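Local coordinates for protein phosphoribosylformylglycinamidine synthase 2 (Thermus thermophilus, PDB 3VIU) that belongs to the PurM-like AIR synthase-related superfamily, carries two tandem copies of its two-domain unit, and binds adenosine-5'-diphosphate and magnesium, at residues G640-R646 with R685-G691; E554-P560 with M633-V639; E510-L515 with L596-K600; V394-L398 with E578-L583. All coordinates share one frame. Residues are numbered along the deposited sequence.

Interaction 1 (G640-R646 with R685-G691); sequences GATVEVR and RVLGETG
Strands 641-644 and 685-690 run antiparallel (154°, axes 4.5 Å apart) in the mixed sheet of the second AIR synthase-related C-terminal domain. Gly-640 O accepts from Gly-691 N (2.6 Å); at Gly-691 (125/161) a CB would jam against the preceding carbonyl O. Ala-641 and Thr-690, both touching Phe-557, are a non-hydrogen-bonded pair (CA-CA 4.1 Å). Thr-642 and Glu-689 are hydrogen-bonded: Thr-642 N to Glu-689 O 2.9 Å, Glu-689 N to Thr-642 O 3.0 Å. Water joins Thr-642 OG1 (2.7 Å) to Gly-691 O (2.6 Å). Val-643 forms a non-hydrogen-bonded pair with Gly-688 (CA-CA 4.2 Å), where a CB would clash with Thr-642 O. Leu-687 and Gly-688 both face Leu-564, a classic beta bulge. Glu-644 N bonds Leu-687 O (3.0 Å); Arg-685 bonds Glu-644 weakly, NH1 to O and NH2 to OE1 (both 3.4 Å), the latter a salt bridge. The Arg-646 guanidinium (m,t,t) stacks on that of Arg-685 (chi1 -82°, chi3 p), centres 3.6 Å apart. Glu-644 and Glu-570 bridge Arg-685, offsetting the paired charges.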
loop_
_atom_site.group_PDB
_atom_site.type_symbol
_atom_site.label_atom_id
_atom_site.label_comp_id
_atom_site.label_asym_id
_atom_site.label_seq_id
_atom_site.Cartn_x
_atom_site.Cartn_y
_atom_site.Cartn_z
ATOM N N GLY A 640 0.217 33.070 3.080
ATOM C CA GLY A 640 1.604 33.023 2.642
ATOM C C GLY A 640 2.640 32.952 3.745
ATOM O O GLY A 640 2.301 32.717 4.906
ATOM N N ALA A 641 3.910 33.147 3.389
ATOM C CA ALA A 641 4.993 33.118 4.376
ATOM C C ALA A 641 6.155 34.002 3.956
ATOM O O ALA A 641 6.337 34.285 2.770
ATOM C CB ALA A 641 5.479 31.693 4.592
ATOM N N THR A 642 6.930 34.437 4.944
ATOM C CA THR A 642 8.099 35.287 4.729
ATOM C C THR A 642 9.242 34.683 5.534
ATOM O O THR A 642 9.152 34.554 6.748
ATOM C CB THR A 642 7.851 36.740 5.204
ATOM O OG1 THR A 642 6.741 37.299 4.484
ATOM C CG2 THR A 642 9.082 37.594 4.953
ATOM N N VAL A 643 10.318 34.316 4.857
ATOM C CA VAL A 643 11.435 33.682 5.534
ATOM C C VAL A 643 12.793 34.043 4.954
ATOM O O VAL A 643 12.897 34.744 3.957
ATOM C CB VAL A 643 11.302 32.147 5.451
ATOM C CG1 VAL A 643 9.958 31.696 6.020
ATOM C CG2 VAL A 643 11.428 31.698 4.004
ATOM N N GLU A 644 13.835 33.544 5.603
ATOM C CA GLU A 644 15.193 33.755 5.142
ATOM C C GLU A 644 15.927 32.422 5.035
ATOM O O GLU A 644 15.938 31.634 5.972
ATOM C CB GLU A 644 15.983 34.637 6.102
ATOM C CG GLU A 644 17.474 34.644 5.753
ATOM C CD GLU A 644 18.360 35.020 6.913
ATOM O OE1 GLU A 644 18.240 34.379 7.979
ATOM O OE2 GLU A 644 19.184 35.949 6.754
ATOM N N VAL A 645 16.546 32.171 3.893
ATOM C CA VAL A 645 17.311 30.952 3.725
ATOM C C VAL A 645 18.751 31.428 3.604
ATOM O O VAL A 645 19.084 32.193 2.700
ATOM C CB VAL A 645 16.874 30.171 2.467
ATOM C CG1 VAL A 645 17.123 30.990 1.223
ATOM C CG2 VAL A 645 17.618 28.864 2.393
ATOM N N ARG A 646 19.597 30.984 4.528
ATOM C CA ARG A 646 20.995 31.404 4.559
ATOM C C ARG A 646 21.911 30.901 3.466
ATOM O O ARG A 646 22.970 31.479 3.223
ATOM C CB ARG A 646 21.597 31.068 5.915
ATOM C CG ARG A 646 21.033 31.945 6.990
ATOM C CD ARG A 646 21.681 31.698 8.317
ATOM N NE ARG A 646 21.085 32.562 9.327
ATOM C CZ ARG A 646 21.252 32.407 10.632
ATOM N NH1 ARG A 646 22.007 31.414 11.096
ATOM N NH2 ARG A 646 20.649 33.236 11.469
ATOM N N ARG A 685 16.100 25.689 12.822
ATOM C CA ARG A 685 16.199 27.095 12.449
ATOM C C ARG A 685 14.850 27.786 12.446
ATOM O O ARG A 685 13.821 27.183 12.134
ATOM C CB ARG A 685 16.819 27.251 11.058
ATOM C CG ARG A 685 18.340 27.189 11.012
ATOM C CD ARG A 685 18.889 28.201 10.002
ATOM N NE ARG A 685 18.695 29.579 10.452
ATOM C CZ ARG A 685 18.237 30.568 9.686
ATOM N NH1 ARG A 685 17.913 30.348 8.415
ATOM N NH2 ARG A 685 18.099 31.784 10.199
ATOM N N VAL A 686 14.872 29.064 12.801
ATOM C CA VAL A 686 13.675 29.887 12.805
ATOM C C VAL A 686 13.724 30.667 11.493
ATOM O O VAL A 686 14.357 31.716 11.413
ATOM C CB VAL A 686 13.678 30.879 13.989
ATOM C CG1 VAL A 686 12.392 31.691 13.982
ATOM C CG2 VAL A 686 13.828 30.121 15.306
ATOM N N LEU A 687 13.052 30.144 10.473
ATOM C CA LEU A 687 13.035 30.756 9.147
ATOM C C LEU A 687 12.311 32.088 9.027
ATOM O O LEU A 687 12.784 32.975 8.312
ATOM C CB LEU A 687 12.438 29.780 8.133
ATOM C CG LEU A 687 13.079 28.388 8.101
ATOM C CD1 LEU A 687 12.353 27.540 7.080
ATOM C CD2 LEU A 687 14.562 28.485 7.774
ATOM N N GLY A 688 11.166 32.222 9.700
ATOM C CA GLY A 688 10.398 33.458 9.639
ATOM C C GLY A 688 8.981 33.332 10.181
ATOM O O GLY A 688 8.762 32.717 11.227
ATOM N N GLU A 689 8.011 33.918 9.483
ATOM C CA GLU A 689 6.616 33.854 9.915
ATOM C C GLU A 689 5.634 33.665 8.761
ATOM O O GLU A 689 5.994 33.797 7.591
ATOM C CB GLU A 689 6.227 35.113 10.712
ATOM C CG GLU A 689 6.532 36.438 10.036
ATOM C CD GLU A 689 5.884 37.629 10.744
ATOM O OE1 GLU A 689 5.694 37.566 11.977
ATOM O OE2 GLU A 689 5.574 38.640 10.070
ATOM N N THR A 690 4.388 33.358 9.104
ATOM C CA THR A 690 3.353 33.154 8.099
ATOM C C THR A 690 2.591 34.446 7.871
ATOM O O THR A 690 2.728 35.402 8.640
ATOM C CB THR A 690 2.339 32.075 8.539
ATOM O OG1 THR A 690 1.750 32.456 9.793
ATOM C CG2 THR A 690 3.023 30.729 8.692
ATOM N N GLY A 691 1.788 34.468 6.812
ATOM C CA GLY A 691 0.992 35.640 6.514
ATOM C C GLY A 691 1.179 36.200 5.121
ATOM O O GLY A 691 2.172 35.919 4.445
HETATM O O HOH W 1 4.482 36.216 5.600
#

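Interaction 2 (E554-P560 with M633-V639); sequences EMGFRRP and MTFPYGV
Phe-557 is the main bump (chi1 -70°), entering a hollow lined by Met-633, Thr-634 and Val-639. Met-633 CB sits 3.6 Å from the ring centroid, over its face (CH-pi), and SE of this selenomethionine lies obliquely at 4.5 Å, a Met-aromatic contact. Thr-634 CG2 reaches the ring edge at Phe-557 CE2 (3.9 Å); Val-639 CG1 packs on Phe-557 CB (3.7 Å). Gly-556 lets the 554-560 loop press close (CA-CA 4.5 Å to Met-633): a CB there would clash with Pro-636. Arg-558, its CA 6.1 Å from Tyr-637 CA, lays CG over one face of the Tyr-637 ring (CH-pi, 3.5 Å to centroid), while Tyr-637 OH (chi1 -63°) donates at the edge to Glu-554 OE2 (2.6 Å). This couples the loop between strands 538-548 and 563-567 to 633-639, carried on from helix 625-634. Phe-557 N bonds Met-633 O (2.8 Å); water joins Phe-557 O (2.7 Å), Met-633 O (2.8 Å) and Tyr-637 N (3.0 Å), so polar bonds flank the apolar plug.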
loop_
_atom_site.group_PDB
_atom_site.type_symbol
_atom_site.label_atom_id
_atom_site.label_comp_id
_atom_site.label_asym_id
_atom_site.label_seq_id
_atom_site.Cartn_x
_atom_site.Cartn_y
_atom_site.Cartn_z
ATOM N N GLU A 554 -1.986 19.705 10.656
ATOM C CA GLU A 554 -2.156 19.611 9.218
ATOM C C GLU A 554 -1.079 20.492 8.604
ATOM O O GLU A 554 -0.450 21.288 9.299
ATOM C CB GLU A 554 -3.570 20.018 8.784
ATOM C CG GLU A 554 -4.085 21.354 9.256
ATOM C CD GLU A 554 -5.547 21.556 8.857
ATOM O OE1 GLU A 554 -6.445 21.132 9.616
ATOM O OE2 GLU A 554 -5.795 22.120 7.769
HETATM N N MSE A 555 -0.855 20.345 7.309
HETATM C CA MSE A 555 0.201 21.081 6.635
HETATM C C MSE A 555 -0.052 22.540 6.286
HETATM O O MSE A 555 0.894 23.311 6.163
HETATM C CB MSE A 555 0.562 20.355 5.353
HETATM C CG MSE A 555 -0.520 20.486 4.310
HETATM SE SE MSE A 555 0.051 19.801 2.621
HETATM C CE MSE A 555 1.427 21.096 2.254
ATOM N N GLY A 556 -1.310 22.920 6.110
ATOM C CA GLY A 556 -1.601 24.286 5.713
ATOM C C GLY A 556 -1.390 25.411 6.710
ATOM O O GLY A 556 -1.760 25.293 7.886
ATOM N N PHE A 557 -0.781 26.504 6.257
ATOM C CA PHE A 557 -0.606 27.648 7.137
ATOM C C PHE A 557 -2.034 28.098 7.411
ATOM O O PHE A 557 -2.799 28.342 6.481
ATOM C CB PHE A 557 0.174 28.773 6.453
ATOM C CG PHE A 557 1.626 28.456 6.213
ATOM C CD1 PHE A 557 2.383 27.810 7.187
ATOM C CD2 PHE A 557 2.244 28.841 5.025
ATOM C CE1 PHE A 557 3.734 27.554 6.985
ATOM C CE2 PHE A 557 3.598 28.592 4.808
ATOM C CZ PHE A 557 4.348 27.945 5.792
ATOM N N ARG A 558 -2.404 28.210 8.681
ATOM C CA ARG A 558 -3.767 28.582 9.001
ATOM C C ARG A 558 -4.016 30.018 9.408
ATOM O O ARG A 558 -5.145 30.506 9.301
ATOM C CB ARG A 558 -4.318 27.630 10.066
ATOM C CG ARG A 558 -5.228 26.560 9.471
ATOM C CD ARG A 558 -5.720 25.566 10.508
ATOM N NE ARG A 558 -4.660 24.669 10.952
ATOM C CZ ARG A 558 -4.855 23.629 11.755
ATOM N NH1 ARG A 558 -3.836 22.863 12.109
ATOM N NH2 ARG A 558 -6.071 23.356 12.209
ATOM N N ARG A 559 -2.973 30.704 9.859
ATOM C CA ARG A 559 -3.122 32.086 10.291
ATOM C C ARG A 559 -1.817 32.855 10.205
ATOM O O ARG A 559 -0.734 32.277 10.304
ATOM C CB ARG A 559 -3.644 32.128 11.732
ATOM C CG ARG A 559 -3.019 31.067 12.636
ATOM C CD ARG A 559 -3.375 31.238 14.116
ATOM N NE ARG A 559 -4.812 31.183 14.378
ATOM C CZ ARG A 559 -5.616 32.246 14.401
ATOM N NH1 ARG A 559 -5.129 33.464 14.179
ATOM N NH2 ARG A 559 -6.911 32.095 14.653
ATOM N N PRO A 560 -1.905 34.178 10.013
ATOM C CA PRO A 560 -0.709 35.023 9.923
ATOM C C PRO A 560 -0.080 35.268 11.299
ATOM O O PRO A 560 -0.766 35.182 12.318
ATOM C CB PRO A 560 -1.248 36.305 9.299
ATOM C CG PRO A 560 -2.642 36.378 9.861
ATOM C CD PRO A 560 -3.122 34.953 9.709
HETATM N N MSE A 633 2.420 24.566 1.634
HETATM C CA MSE A 633 1.760 24.959 2.870
HETATM C C MSE A 633 0.871 26.183 2.736
HETATM O O MSE A 633 0.024 26.436 3.586
HETATM C CB MSE A 633 2.798 25.177 3.970
HETATM C CG MSE A 633 3.566 23.915 4.325
HETATM SE SE MSE A 633 5.022 24.232 5.570
HETATM C CE MSE A 633 4.093 23.940 7.247
ATOM N N THR A 634 1.052 26.932 1.657
ATOM C CA THR A 634 0.261 28.130 1.422
ATOM C C THR A 634 -1.038 27.837 0.651
ATOM O O THR A 634 -1.968 28.646 0.650
ATOM C CB THR A 634 1.063 29.142 0.613
ATOM O OG1 THR A 634 1.138 28.700 -0.744
ATOM C CG2 THR A 634 2.477 29.267 1.161
ATOM N N PHE A 635 -1.102 26.678 0.001
ATOM C CA PHE A 635 -2.277 26.308 -0.791
ATOM C C PHE A 635 -3.601 26.048 -0.052
ATOM O O PHE A 635 -4.652 26.566 -0.447
ATOM C CB PHE A 635 -1.970 25.073 -1.649
ATOM C CG PHE A 635 -0.818 25.252 -2.597
ATOM C CD1 PHE A 635 -0.512 26.508 -3.125
ATOM C CD2 PHE A 635 -0.070 24.153 -3.008
ATOM C CE1 PHE A 635 0.522 26.664 -4.052
ATOM C CE2 PHE A 635 0.968 24.295 -3.935
ATOM C CZ PHE A 635 1.263 25.553 -4.459
ATOM N N PRO A 636 -3.576 25.238 1.020
ATOM C CA PRO A 636 -4.810 24.940 1.756
ATOM C C PRO A 636 -5.685 26.103 2.225
ATOM O O PRO A 636 -6.906 26.043 2.080
ATOM C CB PRO A 636 -4.317 24.069 2.912
ATOM C CG PRO A 636 -3.159 23.347 2.305
ATOM C CD PRO A 636 -2.447 24.479 1.584
ATOM N N TYR A 637 -5.077 27.153 2.772
ATOM C CA TYR A 637 -5.839 28.300 3.270
ATOM C C TYR A 637 -5.489 29.628 2.625
ATOM O O TYR A 637 -6.048 30.655 2.991
ATOM C CB TYR A 637 -5.650 28.429 4.778
ATOM C CG TYR A 637 -6.168 27.246 5.553
ATOM C CD1 TYR A 637 -7.524 27.136 5.867
ATOM C CD2 TYR A 637 -5.308 26.221 5.954
ATOM C CE1 TYR A 637 -8.014 26.039 6.563
ATOM C CE2 TYR A 637 -5.786 25.118 6.645
ATOM C CZ TYR A 637 -7.140 25.033 6.950
ATOM O OH TYR A 637 -7.620 23.950 7.650
ATOM N N GLY A 638 -4.563 29.622 1.676
ATOM C CA GLY A 638 -4.195 30.863 1.016
ATOM C C GLY A 638 -3.436 31.839 1.902
ATOM O O GLY A 638 -3.510 33.053 1.709
ATOM N N VAL A 639 -2.712 31.308 2.881
ATOM C CA VAL A 639 -1.917 32.114 3.797
ATOM C C VAL A 639 -0.449 31.953 3.384
ATOM O O VAL A 639 0.065 30.829 3.337
ATOM C CB VAL A 639 -2.122 31.623 5.249
ATOM C CG1 VAL A 639 -1.104 32.266 6.180
ATOM C CG2 VAL A 639 -3.544 31.942 5.699
HETATM O O HOH W 2 -2.392 27.755 3.843
#

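Interaction 3 (E510-L515 with L596-K600); sequences EASEAL and LGREK
Leu-596, in its m,t rotamer, spreads over the Glu-510, Ala-511 and Ala-514 surface of the neighbouring helix: its CB touches Ala-514 CB at 3.6 Å, its CD2 lies 4.3 Å from Ala-511 CB, and its CD1 is 3.9 Å from Glu-510 CG. Both segments are regular helix, the end of helix 495-515 and the first turn of helix 596-611, crossing at -49° with axes 9.6 Å apart. Leu-515, also m,t, answers at Lys-600, one turn on from Leu-596, its CD2 reaching Lys-600 CB (3.8 Å) and Glu-599 CG (4.1 Å). CA-CA distances are 6.1 Å for Ala-514 and Leu-596 and 5.7 Å for Leu-515 and Lys-600. Lys-600, t through chi1-chi3 and turned at chi4 (m), lays CD 3.2 Å from Ala-514 O. Met-463 touches both Glu-510 and Leu-596. The contact joins the second AIR synthase-related N- and C-terminal domains. Polar ends find partners elsewhere: Glu-599 bonds Ser-659 and bridges Arg-471, and Lys-600 NZ bridges Glu-604, so this interface rests on aliphatic packing.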
loop_
_atom_site.group_PDB
_atom_site.type_symbol
_atom_site.label_atom_id
_atom_site.label_comp_id
_atom_site.label_asym_id
_atom_site.label_seq_id
_atom_site.Cartn_x
_atom_site.Cartn_y
_atom_site.Cartn_z
ATOM N N GLU A 510 16.212 -2.815 7.754
ATOM C CA GLU A 510 17.031 -1.799 8.389
ATOM C C GLU A 510 16.238 -0.596 8.885
ATOM O O GLU A 510 16.476 -0.115 9.989
ATOM C CB GLU A 510 18.128 -1.363 7.425
ATOM C CG GLU A 510 19.141 -0.415 8.018
ATOM C CD GLU A 510 20.403 -0.340 7.177
ATOM O OE1 GLU A 510 21.249 0.539 7.454
ATOM O OE2 GLU A 510 20.552 -1.168 6.243
ATOM N N ALA A 511 15.293 -0.115 8.081
ATOM C CA ALA A 511 14.478 1.028 8.483
ATOM C C ALA A 511 13.524 0.601 9.594
ATOM O O ALA A 511 13.285 1.335 10.549
ATOM C CB ALA A 511 13.688 1.560 7.294
ATOM N N SER A 512 12.985 -0.602 9.455
ATOM C CA SER A 512 12.054 -1.144 10.428
ATOM C C SER A 512 12.689 -1.287 11.803
ATOM O O SER A 512 12.091 -0.916 12.815
ATOM C CB SER A 512 11.549 -2.505 9.954
ATOM O OG SER A 512 10.706 -3.094 10.922
ATOM N N GLU A 513 13.903 -1.833 11.837
ATOM C CA GLU A 513 14.601 -2.040 13.094
ATOM C C GLU A 513 14.945 -0.718 13.767
ATOM O O GLU A 513 14.750 -0.549 14.972
ATOM C CB GLU A 513 15.870 -2.852 12.853
ATOM C CG GLU A 513 16.579 -3.281 14.123
ATOM C CD GLU A 513 17.794 -4.161 13.850
ATOM O OE1 GLU A 513 18.482 -4.552 14.826
ATOM O OE2 GLU A 513 18.058 -4.462 12.663
ATOM N N ALA A 514 15.434 0.232 12.983
ATOM C CA ALA A 514 15.811 1.521 13.538
ATOM C C ALA A 514 14.637 2.324 14.089
ATOM O O ALA A 514 14.744 2.911 15.166
ATOM C CB ALA A 514 16.550 2.330 12.500
ATOM N N LEU A 515 13.523 2.352 13.359
ATOM C CA LEU A 515 12.347 3.110 13.788
ATOM C C LEU A 515 11.433 2.348 14.744
ATOM O O LEU A 515 10.502 2.921 15.310
ATOM C CB LEU A 515 11.528 3.551 12.575
ATOM C CG LEU A 515 12.212 4.457 11.558
ATOM C CD1 LEU A 515 11.292 4.654 10.359
ATOM C CD2 LEU A 515 12.557 5.789 12.208
ATOM N N LEU A 596 19.059 7.075 9.999
ATOM C CA LEU A 596 17.903 6.548 10.687
ATOM C C LEU A 596 17.804 7.030 12.125
ATOM O O LEU A 596 16.705 7.168 12.655
ATOM C CB LEU A 596 17.916 5.024 10.607
ATOM C CG LEU A 596 17.552 4.587 9.181
ATOM C CD1 LEU A 596 17.961 3.151 8.936
ATOM C CD2 LEU A 596 16.043 4.787 8.971
ATOM N N GLY A 597 18.943 7.310 12.749
ATOM C CA GLY A 597 18.920 7.791 14.119
ATOM C C GLY A 597 18.305 9.173 14.171
ATOM O O GLY A 597 17.481 9.474 15.043
ATOM N N ARG A 598 18.704 10.027 13.232
ATOM C CA ARG A 598 18.168 11.376 13.177
ATOM C C ARG A 598 16.673 11.295 12.849
ATOM O O ARG A 598 15.852 11.957 13.492
ATOM C CB ARG A 598 18.902 12.194 12.108
ATOM C CG ARG A 598 18.280 13.555 11.820
ATOM C CD ARG A 598 18.350 14.475 13.028
ATOM N NE ARG A 598 19.717 14.901 13.313
ATOM C CZ ARG A 598 20.446 15.671 12.511
ATOM N NH1 ARG A 598 19.947 16.115 11.365
ATOM N NH2 ARG A 598 21.689 15.983 12.848
ATOM N N GLU A 599 16.335 10.470 11.856
ATOM C CA GLU A 599 14.953 10.299 11.424
ATOM C C GLU A 599 14.031 9.979 12.593
ATOM O O GLU A 599 12.985 10.607 12.754
ATOM C CB GLU A 599 14.848 9.184 10.376
ATOM C CG GLU A 599 13.433 9.011 9.811
ATOM C CD GLU A 599 12.948 10.221 9.019
ATOM O OE1 GLU A 599 11.826 10.700 9.281
ATOM O OE2 GLU A 599 13.680 10.690 8.126
ATOM N N LYS A 600 14.428 9.007 13.408
ATOM C CA LYS A 600 13.633 8.601 14.568
ATOM C C LYS A 600 13.482 9.744 15.574
ATOM O O LYS A 600 12.386 9.999 16.079
ATOM C CB LYS A 600 14.283 7.388 15.249
ATOM C CG LYS A 600 13.551 6.870 16.483
ATOM C CD LYS A 600 14.135 5.535 16.936
ATOM C CE LYS A 600 13.344 4.909 18.085
ATOM N NZ LYS A 600 13.550 5.598 19.397
#

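Interaction 4 (V394-L398 with E578-L583); sequences VLRRL and EVLYLL
This is a nearly perpendicular helix-helix packing, 96° with axes 10.6 Å apart, and it sets helix 391-399 against helix 578-584 of the second AIR synthase-related C-terminal domain. Both segments keep helical backbone angles; the closest CA pair is Leu-398 with Val-579, 7.1 Å. Glu-578 offers its aliphatic base, CB lying 3.9 Å from Leu-398 CD2, while its OE2 bonds Tyr-162 OH. Val-579 (chi1 78°, p) places CG2 3.8 Å from Val-394 CG1. One turn on, Leu-582 (t,p) is the central side chain, with more area covered than any other residue of the two segments: CD2 sits among Val-394 CG1 (4.3 Å), Leu-398 CG (4.2 Å) and Arg-397 CB (3.7 Å). Leu-583 (m,t) closes the end, its CD2 4.4 Å from Val-394 CG2. Phe-654 lies against both Val-394 and Leu-398, extending the apolar patch. The guanidinium of Arg-397 lies with one face against Leu-582 CG, and Arg-397 NH1 stands 4.0 Å from Leu-583 CD2.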
loop_
_atom_site.group_PDB
_atom_site.type_symbol
_atom_site.label_atom_id
_atom_site.label_comp_id
_atom_site.label_asym_id
_atom_site.label_seq_id
_atom_site.Cartn_x
_atom_site.Cartn_y
_atom_site.Cartn_z
ATOM N N VAL A 394 12.454 27.953 -11.423
ATOM C CA VAL A 394 12.565 26.549 -11.063
ATOM C C VAL A 394 11.418 26.092 -10.159
ATOM O O VAL A 394 10.885 24.997 -10.337
ATOM C CB VAL A 394 13.911 26.249 -10.378
ATOM C CG1 VAL A 394 13.854 24.908 -9.647
ATOM C CG2 VAL A 394 15.013 26.214 -11.431
ATOM N N LEU A 395 11.037 26.923 -9.195
ATOM C CA LEU A 395 9.948 26.558 -8.295
ATOM C C LEU A 395 8.641 26.417 -9.073
ATOM O O LEU A 395 7.869 25.490 -8.828
ATOM C CB LEU A 395 9.783 27.601 -7.184
ATOM C CG LEU A 395 8.546 27.442 -6.294
ATOM C CD1 LEU A 395 8.564 26.082 -5.602
ATOM C CD2 LEU A 395 8.504 28.563 -5.271
ATOM N N ARG A 396 8.397 27.335 -10.010
ATOM C CA ARG A 396 7.183 27.276 -10.818
ATOM C C ARG A 396 7.212 26.047 -11.718
ATOM O O ARG A 396 6.185 25.403 -11.930
ATOM C CB ARG A 396 7.022 28.541 -11.682
ATOM C CG ARG A 396 6.689 29.823 -10.902
ATOM C CD ARG A 396 6.135 30.920 -11.822
ATOM N NE ARG A 396 7.143 31.468 -12.725
ATOM C CZ ARG A 396 7.911 32.517 -12.440
ATOM N NH1 ARG A 396 7.784 33.142 -11.277
ATOM N NH2 ARG A 396 8.823 32.930 -13.312
ATOM N N ARG A 397 8.389 25.712 -12.236
ATOM C CA ARG A 397 8.506 24.549 -13.111
ATOM C C ARG A 397 8.326 23.237 -12.346
ATOM O O ARG A 397 7.785 22.267 -12.888
ATOM C CB ARG A 397 9.853 24.566 -13.848
ATOM C CG ARG A 397 9.939 25.653 -14.919
ATOM C CD ARG A 397 11.366 25.872 -15.408
ATOM N NE ARG A 397 11.928 24.734 -16.138
ATOM C CZ ARG A 397 13.219 24.614 -16.457
ATOM N NH1 ARG A 397 14.088 25.559 -16.106
ATOM N NH2 ARG A 397 13.645 23.549 -17.129
ATOM N N LEU A 398 8.771 23.212 -11.088
ATOM C CA LEU A 398 8.636 22.016 -10.253
ATOM C C LEU A 398 7.179 21.800 -9.852
ATOM O O LEU A 398 6.683 20.668 -9.854
ATOM C CB LEU A 398 9.497 22.130 -8.992
ATOM C CG LEU A 398 10.983 21.828 -9.170
ATOM C CD1 LEU A 398 11.725 22.142 -7.880
ATOM C CD2 LEU A 398 11.174 20.365 -9.569
ATOM N N GLU A 578 14.299 15.728 -7.929
ATOM C CA GLU A 578 13.336 16.276 -8.868
ATOM C C GLU A 578 14.000 17.401 -9.659
ATOM O O GLU A 578 13.939 17.434 -10.879
ATOM C CB GLU A 578 12.124 16.851 -8.126
ATOM C CG GLU A 578 11.097 15.842 -7.673
ATOM C CD GLU A 578 10.529 15.034 -8.829
ATOM O OE1 GLU A 578 10.428 15.579 -9.957
ATOM O OE2 GLU A 578 10.175 13.855 -8.599
ATOM N N VAL A 579 14.643 18.322 -8.954
ATOM C CA VAL A 579 15.275 19.445 -9.615
ATOM C C VAL A 579 16.338 18.993 -10.604
ATOM O O VAL A 579 16.547 19.643 -11.625
ATOM C CB VAL A 579 15.902 20.439 -8.595
ATOM C CG1 VAL A 579 17.231 19.892 -8.070
ATOM C CG2 VAL A 579 16.088 21.806 -9.255
ATOM N N LEU A 580 17.013 17.886 -10.307
ATOM C CA LEU A 580 18.042 17.385 -11.218
ATOM C C LEU A 580 17.373 16.950 -12.516
ATOM O O LEU A 580 17.817 17.305 -13.611
ATOM C CB LEU A 580 18.791 16.191 -10.612
ATOM C CG LEU A 580 19.741 15.463 -11.581
ATOM C CD1 LEU A 580 20.830 16.413 -12.073
ATOM C CD2 LEU A 580 20.366 14.271 -10.892
ATOM N N TYR A 581 16.296 16.183 -12.380
ATOM C CA TYR A 581 15.557 15.687 -13.532
ATOM C C TYR A 581 15.002 16.823 -14.380
ATOM O O TYR A 581 15.006 16.745 -15.603
ATOM C CB TYR A 581 14.399 14.799 -13.088
ATOM C CG TYR A 581 13.541 14.337 -14.236
ATOM C CD1 TYR A 581 13.991 13.354 -15.117
ATOM C CD2 TYR A 581 12.280 14.888 -14.451
ATOM C CE1 TYR A 581 13.206 12.928 -16.180
ATOM C CE2 TYR A 581 11.486 14.468 -15.513
ATOM C CZ TYR A 581 11.955 13.488 -16.373
ATOM O OH TYR A 581 11.176 13.067 -17.427
ATOM N N LEU A 582 14.517 17.869 -13.719
ATOM C CA LEU A 582 13.958 19.020 -14.411
ATOM C C LEU A 582 15.013 19.776 -15.208
ATOM O O LEU A 582 14.737 20.248 -16.307
ATOM C CB LEU A 582 13.309 19.982 -13.411
ATOM C CG LEU A 582 12.807 21.297 -14.020
ATOM C CD1 LEU A 582 11.471 21.053 -14.688
ATOM C CD2 LEU A 582 12.667 22.367 -12.943
ATOM N N LEU A 583 16.221 19.881 -14.661
ATOM C CA LEU A 583 17.293 20.612 -15.327
ATOM C C LEU A 583 18.178 19.822 -16.301
ATOM O O LEU A 583 18.791 20.409 -17.194
ATOM C CB LEU A 583 18.174 21.299 -14.275
ATOM C CG LEU A 583 17.441 22.313 -13.383
ATOM C CD1 LEU A 583 18.388 22.818 -12.303
ATOM C CD2 LEU A 583 16.912 23.471 -14.228
#

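From the N terminus, helix 391-399 comes first and meets 578-583 after 179 intervening residues, so interaction 4 closes the longest loop, spanning the second N-terminal domain. Within that span open interaction 3, at the end of helix 495-515, and interaction 2, at 554-560; they close later, at 596-600 and 633-639, so interactions 2, 3 and 4 cross one another. Interaction 3 joins the second AIR synthase-related N- and C-terminal domains; interaction 2 ties the 554-560 loop to 633-639. Interaction 1 follows in series, pairing two sheet strands across 38 intervening residues. It touches interaction 2: Thr-690 OG1 lies 2.5 Å from Arg-559 O, a probable hydrogen bond, and Phe-557 packs on Ala-641.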